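Local coordinates for hypothetical protein aq_1956 (Aquifex aeolicus, PDB 2YVT) that is of unknown function but belongs to the calcineurin-like metallophosphoesterase superfamily, and may therefore be related to enzymes that cleave phosphoesters at a metal site, at residues V39-K44 against P96-A101; L43-L48 against E71-E76; E49-R54 against E150-K155; L143-F148 against Y156-V161. All coordinates share one frame; numbering follows the deposited sequence.

Contact 1. Residues V39-K44 against P96-A101; sequences VGNILK and PGKNDA
The G40-N41 and G97-D100 loops, which touch at their glycines, probably correspond to two signature loops of the calcineurin superfamily, the second matching the GNHD/E motif. G97-D100 forms a type I turn, and the D100 carboxylate, its CG beside the backbone N (chi1 -64°), reaches across to the 39-44 segment. OD2 accepts from I42 N at 2.8 Å in a nearly straight bond (175°), and OD1 takes L43 N, also at 2.8 Å, both through syn lone pairs. On its anti side OD2 receives G97 N at 2.7 Å, 26° out of the carboxylate plane. An alanine at D100 would probably leave the amides of I42, L43 and G97 without their common acceptor. A water donates to L43 O and N99 OD1, while N99 ND2 is bonded to E49. The peptide before N41 is cis. Both loops follow parallel strands, 35-39 and 91-95; I42 and D100 pack on F106 of helix 103-112, and L43 on T77 and L78 of helix 65-86.

Contact 2. Residues L43-L48 against E71-E76; sequences LKNEAL and EHYIIE
I74 meets L43, N45 and L48 through the two branches that leave its CB. The shorter branch ends at CG2, which lies anti to the backbone N and touches L43 CD1 at 3.8 Å, the two side chains crossing at about a right angle. The longer branch begins at CG1, beside the backbone N (chi1 -68°), and this carbon lies 3.6 Å from N45 OD1. An extended chi2 of 165° then carries CD1 onward, where it stays beside the same amide oxygen and meets L48 CD2 tip to tip at 3.8 Å. The preceding residue, Y73, reaches the 43-48 segment with its hydroxyl: N45 N donates to Y73 OH at 3.0 Å, through a rather bent angle of 143°. The tyrosine ring also comes up to the N45 side chain, with OD1 at its edge, 3.8 Å from CE2. Y73 OH is hydrogen-bonded to E16 as well, and the same glutamate receives K44 N. N45 occupies the N-cap position of helix 46-57 but makes no capping bond with its side chain; its ND2 is instead bonded to N99 O. The chemistry is therefore divided: the aliphatic branches of I74 pack in the buried part against the start of helix 46-57, while one tyrosine hydroxyl, gripped by a backbone amide and a carboxylate, ties the partly exposed margin.

Contact 3. Residues E49-R54 against E150-K155; sequences EKEYER and EDFVLK
Y52 and F152 meet where the packing of this contact is closest, their CB atoms 3.5 Å apart and their side chains crossing obliquely. V153 extends this buried part in two directions. Its CG2 lies over one face of the Y52 ring, 4.0 Å from the centroid and offset toward the rim, a CH-pi contact; its CG1 touches E49 CB at 3.7 Å. E51 runs alongside F152, pointing the same way, with CG 3.8 Å from CE1, and then bends at chi2 (59°), while its carboxylate forms a salt bridge with R60. Toward the more open side the contact is polar: partly exposed E53 meets the extended, buried K155 tip to tip, E53 OE2 taking K155 NZ at 2.7 Å through its syn lone pair. Both OE2 and NZ stand at the edge of the Y52 ring, with NZ 3.9 Å from CE2. An alanine in place of E53 would probably leave K155 NZ with E147 as its main carboxylate partner and remove one of the two polar groups at that edge of the tyrosine. Helix 46-57 is thus fixed to the 150-155 loop by apolar groups at F152 and V153 and by a charge pair at K155. Since E147 binds both Y52 OH and K155 NZ, the lysine is held by two carboxylates, which would probably favour its charged form.

Contact 4. Residues L143-F148 against Y156-V161; sequences LTEHEF and YPRWYV
L143 and T144 pair with Y156 and P157 as parallel strands, T144 N donating to Y156 O at 2.8 Å almost in line with the carbonyl (176°). The same oxygen receives T144 OG1 at 3.0 Å from above the carbonyl plane; this hydroxyl, placed between N and the carbonyl carbon by a chi1 of 70°, accepts from E147 N. E145 and R158 lie side by side with their flat groups nearly coplanar. A side-on salt bridge joins R158 NE to OE1 at 2.7 Å and NH2 to OE2 at 2.8 Å, each meeting a syn lone pair. F148 swings over the helix start: P157 CD sits over one face of its ring, 3.8 Å from the centroid, and F148 CZ stands over the centre of the Y160 ring. F148 CE2 approaches Y156 CD1 obliquely at 3.5 Å, and W159 CZ2 lies at the F148 ring edge. L143 CD2 touches V161 CG2 at 3.9 Å. A water links E145 O to W159 N. The arrangement is a parallel strand pair joined by a loop that crosses back to it, with an ST motif at the exit of the first strand and P157 as N-cap of helix 158-164, covered by an aromatic cluster.

In the fold
Contact 1 lies nearest the centre of the chain, about 8 Å between centres, and carries loops that probably correspond to metal-site loops of relatives; the other three lie 16 to 18 Å out. Contacts 1 and 2 share L43 and K44, and are further joined by N45 ND2 to N99 O at 2.9 Å. N99 also serves contact 3, its ND2 3.0 Å from E49 OE1, while K98 O meets L154 N at 2.8 Å. Helix 46-57 runs from contact 2 into contact 3. Contact 4 stays about 7 Å from contact 1 at the nearest atoms, but reaches contact 3 through E150 OE2 to Y156 OH, 2.6 Å, and K155 NZ to E147 OE1, 3.0 Å.

Contact 1. Residues V39-K44 against P96-A101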
loop_
_atom_site.group_PDB
_atom_site.type_symbol
_atom_site.label_atom_id
_atom_site.label_comp_id
_atom_site.label_asym_id
_atom_site.label_seq_id
_atom_site.Cartn_x
_atom_site.Cartn_y
_atom_site.Cartn_z
ATOM N N VAL A 39 -1.835 -2.197 2.652
ATOM C CA VAL A 39 -1.331 -1.003 1.981
ATOM C C VAL A 39 -1.083 0.049 3.055
ATOM O O VAL A 39 -1.851 0.151 4.022
ATOM C CB VAL A 39 -2.340 -0.456 0.934
ATOM C CG1 VAL A 39 -1.724 0.716 0.149
ATOM C CG2 VAL A 39 -2.790 -1.562 -0.019
ATOM N N GLY A 40 -0.008 0.819 2.905
ATOM C CA GLY A 40 0.270 1.898 3.839
ATOM C C GLY A 40 -0.832 2.957 3.829
ATOM O O GLY A 40 -1.775 2.876 3.042
ATOM N N ASN A 41 -0.727 3.965 4.688
ATOM C CA ASN A 41 0.379 4.151 5.608
ATOM C C ASN A 41 0.406 3.182 6.769
ATOM O O ASN A 41 -0.620 2.940 7.414
ATOM C CB ASN A 41 0.306 5.568 6.157
ATOM C CG ASN A 41 0.362 6.589 5.055
ATOM O OD1 ASN A 41 -0.624 7.317 4.764
ATOM N ND2 ASN A 41 1.485 6.615 4.382
ATOM N N ILE A 42 1.592 2.639 7.026
ATOM C CA ILE A 42 1.828 1.833 8.224
ATOM C C ILE A 42 2.035 2.759 9.421
ATOM O O ILE A 42 1.412 2.582 10.470
ATOM C CB ILE A 42 3.034 0.889 8.054
ATOM C CG1 ILE A 42 2.749 -0.115 6.933
ATOM C CG2 ILE A 42 3.339 0.167 9.373
ATOM C CD1 ILE A 42 3.971 -0.684 6.271
ATOM N N LEU A 43 2.903 3.748 9.236
ATOM C CA LEU A 43 3.228 4.735 10.271
ATOM C C LEU A 43 2.399 6.006 10.175
ATOM O O LEU A 43 1.844 6.328 9.123
ATOM C CB LEU A 43 4.695 5.142 10.148
ATOM C CG LEU A 43 5.734 4.033 10.277
ATOM C CD1 LEU A 43 7.128 4.615 10.097
ATOM C CD2 LEU A 43 5.603 3.310 11.621
ATOM N N LYS A 44 2.330 6.726 11.291
ATOM C CA LYS A 44 1.853 8.100 11.280
ATOM C C LYS A 44 2.998 9.008 10.809
ATOM O O LYS A 44 2.891 9.645 9.761
ATOM C CB LYS A 44 1.358 8.511 12.659
ATOM C CG LYS A 44 0.180 7.706 13.176
ATOM C CD LYS A 44 -0.570 8.537 14.211
ATOM C CE LYS A 44 -0.743 7.803 15.508
ATOM N NZ LYS A 44 -1.309 8.737 16.529
ATOM N N PRO A 96 4.416 0.057 1.108
ATOM C CA PRO A 96 4.540 1.214 1.993
ATOM C C PRO A 96 3.778 2.440 1.511
ATOM O O PRO A 96 3.584 2.633 0.295
ATOM C CB PRO A 96 6.055 1.490 1.990
ATOM C CG PRO A 96 6.508 1.017 0.648
ATOM C CD PRO A 96 5.674 -0.211 0.379
ATOM N N GLY A 97 3.350 3.264 2.467
ATOM C CA GLY A 97 2.701 4.524 2.149
ATOM C C GLY A 97 3.645 5.720 2.155
ATOM O O GLY A 97 4.869 5.584 2.342
ATOM N N LYS A 98 3.074 6.898 1.923
ATOM C CA LYS A 98 3.823 8.152 1.940
ATOM C C LYS A 98 4.611 8.352 3.239
ATOM O O LYS A 98 5.694 8.928 3.224
ATOM C CB LYS A 98 2.847 9.302 1.713
ATOM C CG LYS A 98 3.400 10.696 1.800
ATOM C CD LYS A 98 2.278 11.730 1.602
ATOM C CE LYS A 98 1.027 11.446 2.468
ATOM N NZ LYS A 98 -0.087 10.658 1.824
ATOM N N ASN A 99 4.078 7.876 4.360
ATOM C CA ASN A 99 4.721 8.141 5.652
ATOM C C ASN A 99 5.634 7.020 6.136
ATOM O O ASN A 99 6.138 7.053 7.265
ATOM C CB ASN A 99 3.668 8.468 6.703
ATOM C CG ASN A 99 2.908 9.723 6.367
ATOM O OD1 ASN A 99 1.711 9.676 6.076
ATOM N ND2 ASN A 99 3.607 10.848 6.351
ATOM N N ASP A 100 5.860 6.037 5.272
ATOM C CA ASP A 100 6.658 4.876 5.647
ATOM C C ASP A 100 8.087 5.075 5.171
ATOM O O ASP A 100 8.585 4.407 4.259
ATOM C CB ASP A 100 5.986 3.610 5.133
ATOM C CG ASP A 100 4.641 3.393 5.794
ATOM O OD1 ASP A 100 4.531 3.746 6.986
ATOM O OD2 ASP A 100 3.696 2.909 5.134
ATOM N N ALA A 101 8.713 6.046 5.821
ATOM C CA ALA A 101 9.994 6.589 5.428
ATOM C C ALA A 101 10.828 6.845 6.686
ATOM O O ALA A 101 10.270 7.015 7.770
ATOM C CB ALA A 101 9.773 7.895 4.673
HETATM O O HOH W 1 0.064 8.183 8.115
#

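Contact 2. Residues L43-L48 against E71-E76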
loop_
_atom_site.group_PDB
_atom_site.type_symbol
_atom_site.label_atom_id
_atom_site.label_comp_id
_atom_site.label_asym_id
_atom_site.label_seq_id
_atom_site.Cartn_x
_atom_site.Cartn_y
_atom_site.Cartn_z
ATOM N N LEU A 43 2.903 3.748 9.236
ATOM C CA LEU A 43 3.228 4.735 10.271
ATOM C C LEU A 43 2.399 6.006 10.175
ATOM O O LEU A 43 1.844 6.328 9.123
ATOM C CB LEU A 43 4.695 5.142 10.148
ATOM C CG LEU A 43 5.734 4.033 10.277
ATOM C CD1 LEU A 43 7.128 4.615 10.097
ATOM C CD2 LEU A 43 5.603 3.310 11.621
ATOM N N LYS A 44 2.330 6.726 11.291
ATOM C CA LYS A 44 1.853 8.100 11.280
ATOM C C LYS A 44 2.998 9.008 10.809
ATOM O O LYS A 44 2.891 9.645 9.761
ATOM C CB LYS A 44 1.358 8.511 12.659
ATOM C CG LYS A 44 0.180 7.706 13.176
ATOM C CD LYS A 44 -0.570 8.537 14.211
ATOM C CE LYS A 44 -0.743 7.803 15.508
ATOM N NZ LYS A 44 -1.309 8.737 16.529
ATOM N N ASN A 45 4.086 9.048 11.587
ATOM C CA ASN A 45 5.345 9.688 11.185
ATOM C C ASN A 45 5.158 11.158 10.812
ATOM O O ASN A 45 5.710 11.643 9.818
ATOM C CB ASN A 45 5.975 8.901 10.019
ATOM C CG ASN A 45 7.501 8.882 10.055
ATOM O OD1 ASN A 45 8.139 9.374 10.993
ATOM N ND2 ASN A 45 8.094 8.277 9.025
ATOM N N GLU A 46 4.375 11.868 11.624
ATOM C CA GLU A 46 3.941 13.224 11.294
ATOM C C GLU A 46 5.077 14.243 11.281
ATOM O O GLU A 46 5.100 15.140 10.433
ATOM C CB GLU A 46 2.854 13.670 12.272
ATOM C CG GLU A 46 1.561 12.882 12.146
ATOM C CD GLU A 46 0.475 13.377 13.084
ATOM O OE1 GLU A 46 0.326 14.615 13.233
ATOM O OE2 GLU A 46 -0.232 12.522 13.672
ATOM N N ALA A 47 6.014 14.100 12.216
ATOM C CA ALA A 47 7.102 15.061 12.356
ATOM C C ALA A 47 7.971 15.101 11.106
ATOM O O ALA A 47 8.352 16.175 10.638
ATOM C CB ALA A 47 7.935 14.750 13.579
ATOM N N LEU A 48 8.275 13.932 10.547
ATOM C CA LEU A 48 9.113 13.912 9.352
ATOM C C LEU A 48 8.418 14.608 8.190
ATOM O O LEU A 48 9.037 15.390 7.466
ATOM C CB LEU A 48 9.503 12.478 8.965
ATOM C CG LEU A 48 10.843 11.965 9.499
ATOM C CD1 LEU A 48 10.824 11.892 11.016
ATOM C CD2 LEU A 48 11.154 10.598 8.902
ATOM N N GLU A 71 14.204 8.238 14.545
ATOM C CA GLU A 71 14.578 6.897 14.089
ATOM C C GLU A 71 14.219 5.793 15.074
ATOM O O GLU A 71 13.743 4.740 14.660
ATOM C CB GLU A 71 16.066 6.821 13.728
ATOM C CG GLU A 71 16.387 7.427 12.382
ATOM C CD GLU A 71 17.862 7.367 12.044
ATOM O OE1 GLU A 71 18.608 6.620 12.719
ATOM O OE2 GLU A 71 18.273 8.064 11.094
ATOM N N HIS A 72 14.441 6.022 16.373
ATOM C CA HIS A 72 14.121 5.000 17.360
ATOM C C HIS A 72 12.633 4.623 17.322
ATOM O O HIS A 72 12.295 3.428 17.294
ATOM C CB HIS A 72 14.548 5.422 18.770
ATOM C CG HIS A 72 14.352 4.345 19.792
ATOM N ND1 HIS A 72 13.204 4.239 20.546
ATOM C CD2 HIS A 72 15.139 3.305 20.158
ATOM C CE1 HIS A 72 13.299 3.192 21.346
ATOM N NE2 HIS A 72 14.462 2.607 21.128
ATOM N N TYR A 73 11.767 5.640 17.296
ATOM C CA TYR A 73 10.307 5.448 17.178
ATOM C C TYR A 73 9.935 4.710 15.888
ATOM O O TYR A 73 9.141 3.763 15.912
ATOM C CB TYR A 73 9.557 6.794 17.274
ATOM C CG TYR A 73 8.350 6.928 16.347
ATOM C CD1 TYR A 73 7.148 6.273 16.626
ATOM C CD2 TYR A 73 8.417 7.718 15.192
ATOM C CE1 TYR A 73 6.044 6.388 15.776
ATOM C CE2 TYR A 73 7.314 7.844 14.324
ATOM C CZ TYR A 73 6.137 7.176 14.628
ATOM O OH TYR A 73 5.045 7.299 13.794
ATOM N N ILE A 74 10.516 5.137 14.770
ATOM C CA ILE A 74 10.189 4.540 13.463
ATOM C C ILE A 74 10.557 3.057 13.452
ATOM O O ILE A 74 9.753 2.203 13.068
ATOM C CB ILE A 74 10.901 5.290 12.303
ATOM C CG1 ILE A 74 10.340 6.704 12.147
ATOM C CG2 ILE A 74 10.804 4.506 10.981
ATOM C CD1 ILE A 74 11.217 7.608 11.301
ATOM N N ILE A 75 11.767 2.752 13.905
ATOM C CA ILE A 75 12.243 1.367 13.940
ATOM C C ILE A 75 11.416 0.477 14.873
ATOM O O ILE A 75 11.012 -0.630 14.498
ATOM C CB ILE A 75 13.741 1.308 14.328
ATOM C CG1 ILE A 75 14.582 1.955 13.222
ATOM C CG2 ILE A 75 14.162 -0.137 14.569
ATOM C CD1 ILE A 75 15.976 2.379 13.665
ATOM N N GLU A 76 11.168 0.955 16.086
ATOM C CA GLU A 76 10.407 0.193 17.073
ATOM C C GLU A 76 8.993 -0.089 16.558
ATOM O O GLU A 76 8.463 -1.198 16.706
ATOM C CB GLU A 76 10.352 0.983 18.386
ATOM C CG GLU A 76 9.761 0.243 19.577
ATOM C CD GLU A 76 9.941 1.003 20.895
ATOM O OE1 GLU A 76 10.175 2.230 20.863
ATOM O OE2 GLU A 76 9.853 0.367 21.967
#

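Contact 3. Residues E49-R54 against E150-K155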
loop_
_atom_site.group_PDB
_atom_site.type_symbol
_atom_site.label_atom_id
_atom_site.label_comp_id
_atom_site.label_asym_id
_atom_site.label_seq_id
_atom_site.Cartn_x
_atom_site.Cartn_y
_atom_site.Cartn_z
ATOM N N GLU A 49 7.129 14.316 8.006
ATOM C CA GLU A 49 6.392 14.890 6.895
ATOM C C GLU A 49 6.300 16.402 7.041
ATOM O O GLU A 49 6.512 17.127 6.071
ATOM C CB GLU A 49 4.993 14.293 6.782
ATOM C CG GLU A 49 4.208 14.882 5.636
ATOM C CD GLU A 49 2.965 14.094 5.312
ATOM O OE1 GLU A 49 2.328 13.542 6.240
ATOM O OE2 GLU A 49 2.628 14.036 4.115
ATOM N N LYS A 50 6.005 16.865 8.252
ATOM C CA LYS A 50 5.878 18.300 8.493
ATOM C C LYS A 50 7.188 19.033 8.235
ATOM O O LYS A 50 7.178 20.103 7.633
ATOM C CB LYS A 50 5.385 18.588 9.911
ATOM C CG LYS A 50 3.904 18.304 10.131
ATOM C CD LYS A 50 3.484 18.698 11.540
ATOM C CE LYS A 50 2.065 18.245 11.845
ATOM N NZ LYS A 50 1.047 19.101 11.174
ATOM N N GLU A 51 8.312 18.453 8.660
ATOM C CA GLU A 51 9.605 19.102 8.416
ATOM C C GLU A 51 9.885 19.217 6.920
ATOM O O GLU A 51 10.313 20.268 6.439
ATOM C CB GLU A 51 10.757 18.399 9.142
ATOM C CG GLU A 51 12.154 18.823 8.656
ATOM C CD GLU A 51 12.445 20.323 8.799
ATOM O OE1 GLU A 51 11.824 21.005 9.654
ATOM O OE2 GLU A 51 13.317 20.815 8.048
ATOM N N TYR A 52 9.631 18.133 6.190
ATOM C CA TYR A 52 9.799 18.129 4.745
ATOM C C TYR A 52 8.948 19.207 4.067
ATOM O O TYR A 52 9.461 19.988 3.259
ATOM C CB TYR A 52 9.460 16.745 4.192
ATOM C CG TYR A 52 9.464 16.666 2.684
ATOM C CD1 TYR A 52 10.658 16.532 1.974
ATOM C CD2 TYR A 52 8.271 16.733 1.966
ATOM C CE1 TYR A 52 10.657 16.457 0.589
ATOM C CE2 TYR A 52 8.263 16.661 0.581
ATOM C CZ TYR A 52 9.462 16.529 -0.099
ATOM O OH TYR A 52 9.449 16.454 -1.478
ATOM N N GLU A 53 7.658 19.264 4.412
ATOM C CA GLU A 53 6.745 20.220 3.779
ATOM C C GLU A 53 7.094 21.660 4.151
ATOM O O GLU A 53 7.142 22.525 3.280
ATOM C CB GLU A 53 5.270 19.907 4.085
ATOM C CG GLU A 53 4.767 18.544 3.554
ATOM C CD GLU A 53 4.901 18.355 2.039
ATOM O OE1 GLU A 53 5.043 19.353 1.289
ATOM O OE2 GLU A 53 4.864 17.184 1.588
ATOM N N ARG A 54 7.371 21.898 5.433
ATOM C CA ARG A 54 7.764 23.228 5.905
ATOM C C ARG A 54 9.042 23.704 5.228
ATOM O O ARG A 54 9.129 24.854 4.791
ATOM C CB ARG A 54 7.969 23.237 7.424
ATOM C CG ARG A 54 6.694 23.122 8.250
ATOM C CD ARG A 54 5.783 24.335 8.083
ATOM N NE ARG A 54 6.404 25.591 8.523
ATOM C CZ ARG A 54 6.363 26.076 9.764
ATOM N NH1 ARG A 54 5.740 25.422 10.739
ATOM N NH2 ARG A 54 6.965 27.226 10.034
ATOM N N GLU A 150 12.519 10.128 -0.632
ATOM C CA GLU A 150 12.459 8.825 0.019
ATOM C C GLU A 150 12.871 8.829 1.481
ATOM O O GLU A 150 12.809 7.794 2.127
ATOM C CB GLU A 150 13.288 7.787 -0.741
ATOM C CG GLU A 150 12.835 7.546 -2.168
ATOM C CD GLU A 150 13.650 6.475 -2.859
ATOM O OE1 GLU A 150 14.899 6.605 -2.934
ATOM O OE2 GLU A 150 13.044 5.495 -3.325
ATOM N N ASP A 151 13.303 9.982 1.999
ATOM C CA ASP A 151 13.794 10.039 3.376
ATOM C C ASP A 151 12.769 10.559 4.391
ATOM O O ASP A 151 12.521 9.910 5.396
ATOM C CB ASP A 151 15.094 10.850 3.449
ATOM C CG ASP A 151 16.250 10.167 2.732
ATOM O OD1 ASP A 151 16.104 9.005 2.313
ATOM O OD2 ASP A 151 17.315 10.793 2.586
ATOM N N PHE A 152 12.200 11.734 4.144
ATOM C CA PHE A 152 11.225 12.306 5.077
ATOM C C PHE A 152 9.843 11.740 4.825
ATOM O O PHE A 152 9.032 11.633 5.743
ATOM C CB PHE A 152 11.178 13.824 4.943
ATOM C CG PHE A 152 12.411 14.505 5.445
ATOM C CD1 PHE A 152 12.459 15.010 6.744
ATOM C CD2 PHE A 152 13.525 14.652 4.618
ATOM C CE1 PHE A 152 13.614 15.639 7.216
ATOM C CE2 PHE A 152 14.682 15.283 5.082
ATOM C CZ PHE A 152 14.723 15.778 6.381
ATOM N N VAL A 153 9.597 11.400 3.560
ATOM C CA VAL A 153 8.336 10.834 3.081
ATOM C C VAL A 153 8.690 10.003 1.854
ATOM O O VAL A 153 9.814 10.100 1.350
ATOM C CB VAL A 153 7.294 11.927 2.669
ATOM C CG1 VAL A 153 6.654 12.581 3.896
ATOM C CG2 VAL A 153 7.901 12.969 1.720
ATOM N N LEU A 154 7.744 9.201 1.365
ATOM C CA LEU A 154 7.914 8.511 0.088
ATOM C C LEU A 154 7.038 9.176 -0.966
ATOM O O LEU A 154 5.811 9.072 -0.921
ATOM C CB LEU A 154 7.534 7.028 0.187
ATOM C CG LEU A 154 8.218 6.134 1.209
ATOM C CD1 LEU A 154 7.866 4.679 0.883
ATOM C CD2 LEU A 154 9.721 6.372 1.183
ATOM N N LYS A 155 7.681 9.868 -1.898
ATOM C CA LYS A 155 7.000 10.491 -3.038
ATOM C C LYS A 155 7.788 10.175 -4.306
ATOM O O LYS A 155 9.019 10.224 -4.307
ATOM C CB LYS A 155 6.909 12.015 -2.869
ATOM C CG LYS A 155 6.099 12.490 -1.672
ATOM C CD LYS A 155 5.825 13.991 -1.809
ATOM C CE LYS A 155 4.937 14.522 -0.707
ATOM N NZ LYS A 155 4.706 15.988 -0.864
#

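Contact 4. Residues L143-F148 against Y156-V161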
loop_
_atom_site.group_PDB
_atom_site.type_symbol
_atom_site.label_atom_id
_atom_site.label_comp_id
_atom_site.label_asym_id
_atom_site.label_seq_id
_atom_site.Cartn_x
_atom_site.Cartn_y
_atom_site.Cartn_z
ATOM N N LEU A 143 2.401 8.880 -5.464
ATOM C CA LEU A 143 2.821 9.054 -6.858
ATOM C C LEU A 143 2.309 10.409 -7.320
ATOM O O LEU A 143 1.143 10.768 -7.097
ATOM C CB LEU A 143 2.320 7.903 -7.739
ATOM C CG LEU A 143 2.635 6.503 -7.182
ATOM C CD1 LEU A 143 2.273 5.407 -8.170
ATOM C CD2 LEU A 143 4.104 6.377 -6.718
ATOM N N THR A 144 3.224 11.171 -7.907
ATOM C CA THR A 144 3.016 12.576 -8.226
ATOM C C THR A 144 3.572 12.856 -9.606
ATOM O O THR A 144 4.237 12.011 -10.209
ATOM C CB THR A 144 3.779 13.505 -7.245
ATOM O OG1 THR A 144 5.192 13.389 -7.478
ATOM C CG2 THR A 144 3.459 13.173 -5.783
ATOM N N GLU A 145 3.336 14.067 -10.096
ATOM C CA GLU A 145 3.881 14.445 -11.387
ATOM C C GLU A 145 5.374 14.719 -11.320
ATOM O O GLU A 145 6.106 14.282 -12.205
ATOM C CB GLU A 145 3.130 15.640 -11.984
ATOM C CG GLU A 145 1.674 15.311 -12.322
ATOM C CD GLU A 145 1.520 14.176 -13.334
ATOM O OE1 GLU A 145 2.507 13.795 -13.998
ATOM O OE2 GLU A 145 0.399 13.639 -13.459
ATOM N N HIS A 146 5.822 15.413 -10.272
ATOM C CA HIS A 146 7.191 15.946 -10.279
ATOM C C HIS A 146 7.976 15.858 -8.956
ATOM O O HIS A 146 9.111 16.334 -8.891
ATOM C CB HIS A 146 7.200 17.391 -10.823
ATOM C CG HIS A 146 6.635 17.527 -12.211
ATOM N ND1 HIS A 146 5.502 18.263 -12.490
ATOM C CD2 HIS A 146 7.035 16.998 -13.392
ATOM C CE1 HIS A 146 5.236 18.187 -13.782
ATOM N NE2 HIS A 146 6.151 17.424 -14.354
ATOM N N GLU A 147 7.390 15.255 -7.918
ATOM C CA GLU A 147 8.061 15.141 -6.615
ATOM C C GLU A 147 8.780 13.807 -6.439
ATOM O O GLU A 147 8.261 12.766 -6.826
ATOM C CB GLU A 147 7.063 15.307 -5.475
ATOM C CG GLU A 147 6.681 16.729 -5.159
ATOM C CD GLU A 147 5.970 16.817 -3.833
ATOM O OE1 GLU A 147 6.634 17.146 -2.816
ATOM O OE2 GLU A 147 4.760 16.505 -3.799
ATOM N N PHE A 148 9.967 13.846 -5.837
ATOM C CA PHE A 148 10.786 12.647 -5.645
ATOM C C PHE A 148 11.495 12.768 -4.297
ATOM O O PHE A 148 12.398 13.603 -4.131
ATOM C CB PHE A 148 11.812 12.548 -6.790
ATOM C CG PHE A 148 12.369 11.163 -7.046
ATOM C CD1 PHE A 148 13.059 10.915 -8.232
ATOM C CD2 PHE A 148 12.207 10.114 -6.138
ATOM C CE1 PHE A 148 13.587 9.659 -8.514
ATOM C CE2 PHE A 148 12.732 8.835 -6.413
ATOM C CZ PHE A 148 13.425 8.611 -7.600
ATOM N N TYR A 156 7.081 9.832 -5.379
ATOM C CA TYR A 156 7.731 9.482 -6.639
ATOM C C TYR A 156 7.109 10.252 -7.791
ATOM O O TYR A 156 5.904 10.502 -7.787
ATOM C CB TYR A 156 7.617 7.985 -6.898
ATOM C CG TYR A 156 8.362 7.174 -5.874
ATOM C CD1 TYR A 156 9.739 6.989 -5.987
ATOM C CD2 TYR A 156 7.701 6.617 -4.772
ATOM C CE1 TYR A 156 10.449 6.260 -5.042
ATOM C CE2 TYR A 156 8.411 5.871 -3.805
ATOM C CZ TYR A 156 9.786 5.704 -3.959
ATOM O OH TYR A 156 10.506 4.993 -3.033
ATOM N N PRO A 157 7.935 10.643 -8.775
ATOM C CA PRO A 157 7.456 11.368 -9.953
ATOM C C PRO A 157 7.109 10.427 -11.096
ATOM O O PRO A 157 7.676 9.333 -11.187
ATOM C CB PRO A 157 8.674 12.206 -10.338
ATOM C CG PRO A 157 9.842 11.332 -9.975
ATOM C CD PRO A 157 9.404 10.493 -8.786
ATOM N N ARG A 158 6.207 10.874 -11.972
ATOM C CA ARG A 158 5.723 10.068 -13.093
ATOM C C ARG A 158 6.852 9.414 -13.889
ATOM O O ARG A 158 6.812 8.212 -14.154
ATOM C CB ARG A 158 4.853 10.927 -14.033
ATOM C CG ARG A 158 4.402 10.220 -15.292
ATOM C CD ARG A 158 3.645 11.182 -16.219
ATOM N NE ARG A 158 2.383 11.645 -15.633
ATOM C CZ ARG A 158 1.192 11.122 -15.911
ATOM N NH1 ARG A 158 1.099 10.099 -16.757
ATOM N NH2 ARG A 158 0.098 11.610 -15.330
ATOM N N TRP A 159 7.863 10.199 -14.262
ATOM C CA TRP A 159 8.944 9.663 -15.090
ATOM C C TRP A 159 9.614 8.445 -14.450
ATOM O O TRP A 159 9.951 7.490 -15.133
ATOM C CB TRP A 159 9.991 10.737 -15.413
ATOM C CG TRP A 159 10.893 11.128 -14.286
ATOM C CD1 TRP A 159 10.738 12.193 -13.462
ATOM C CD2 TRP A 159 12.102 10.467 -13.872
ATOM N NE1 TRP A 159 11.773 12.254 -12.564
ATOM C CE2 TRP A 159 12.620 11.201 -12.785
ATOM C CE3 TRP A 159 12.788 9.323 -14.310
ATOM C CZ2 TRP A 159 13.800 10.836 -12.124
ATOM C CZ3 TRP A 159 13.966 8.956 -13.656
ATOM C CH2 TRP A 159 14.453 9.711 -12.568
ATOM N N TYR A 160 9.813 8.501 -13.135
ATOM C CA TYR A 160 10.502 7.430 -12.426
ATOM C C TYR A 160 9.624 6.187 -12.288
ATOM O O TYR A 160 10.093 5.062 -12.454
ATOM C CB TYR A 160 10.974 7.923 -11.061
ATOM C CG TYR A 160 11.709 6.877 -10.262
ATOM C CD1 TYR A 160 13.051 6.578 -10.528
ATOM C CD2 TYR A 160 11.065 6.193 -9.227
ATOM C CE1 TYR A 160 13.731 5.615 -9.788
ATOM C CE2 TYR A 160 11.728 5.232 -8.482
ATOM C CZ TYR A 160 13.063 4.945 -8.768
ATOM O OH TYR A 160 13.730 3.995 -8.028
ATOM N N VAL A 161 8.345 6.399 -11.988
ATOM C CA VAL A 161 7.394 5.300 -11.902
ATOM C C VAL A 161 7.356 4.541 -13.235
ATOM O O VAL A 161 7.486 3.312 -13.266
ATOM C CB VAL A 161 6.000 5.810 -11.497
ATOM C CG1 VAL A 161 4.993 4.669 -11.480
ATOM C CG2 VAL A 161 6.082 6.499 -10.126
HETATM O O HOH W 2 7.758 13.148 -14.086
#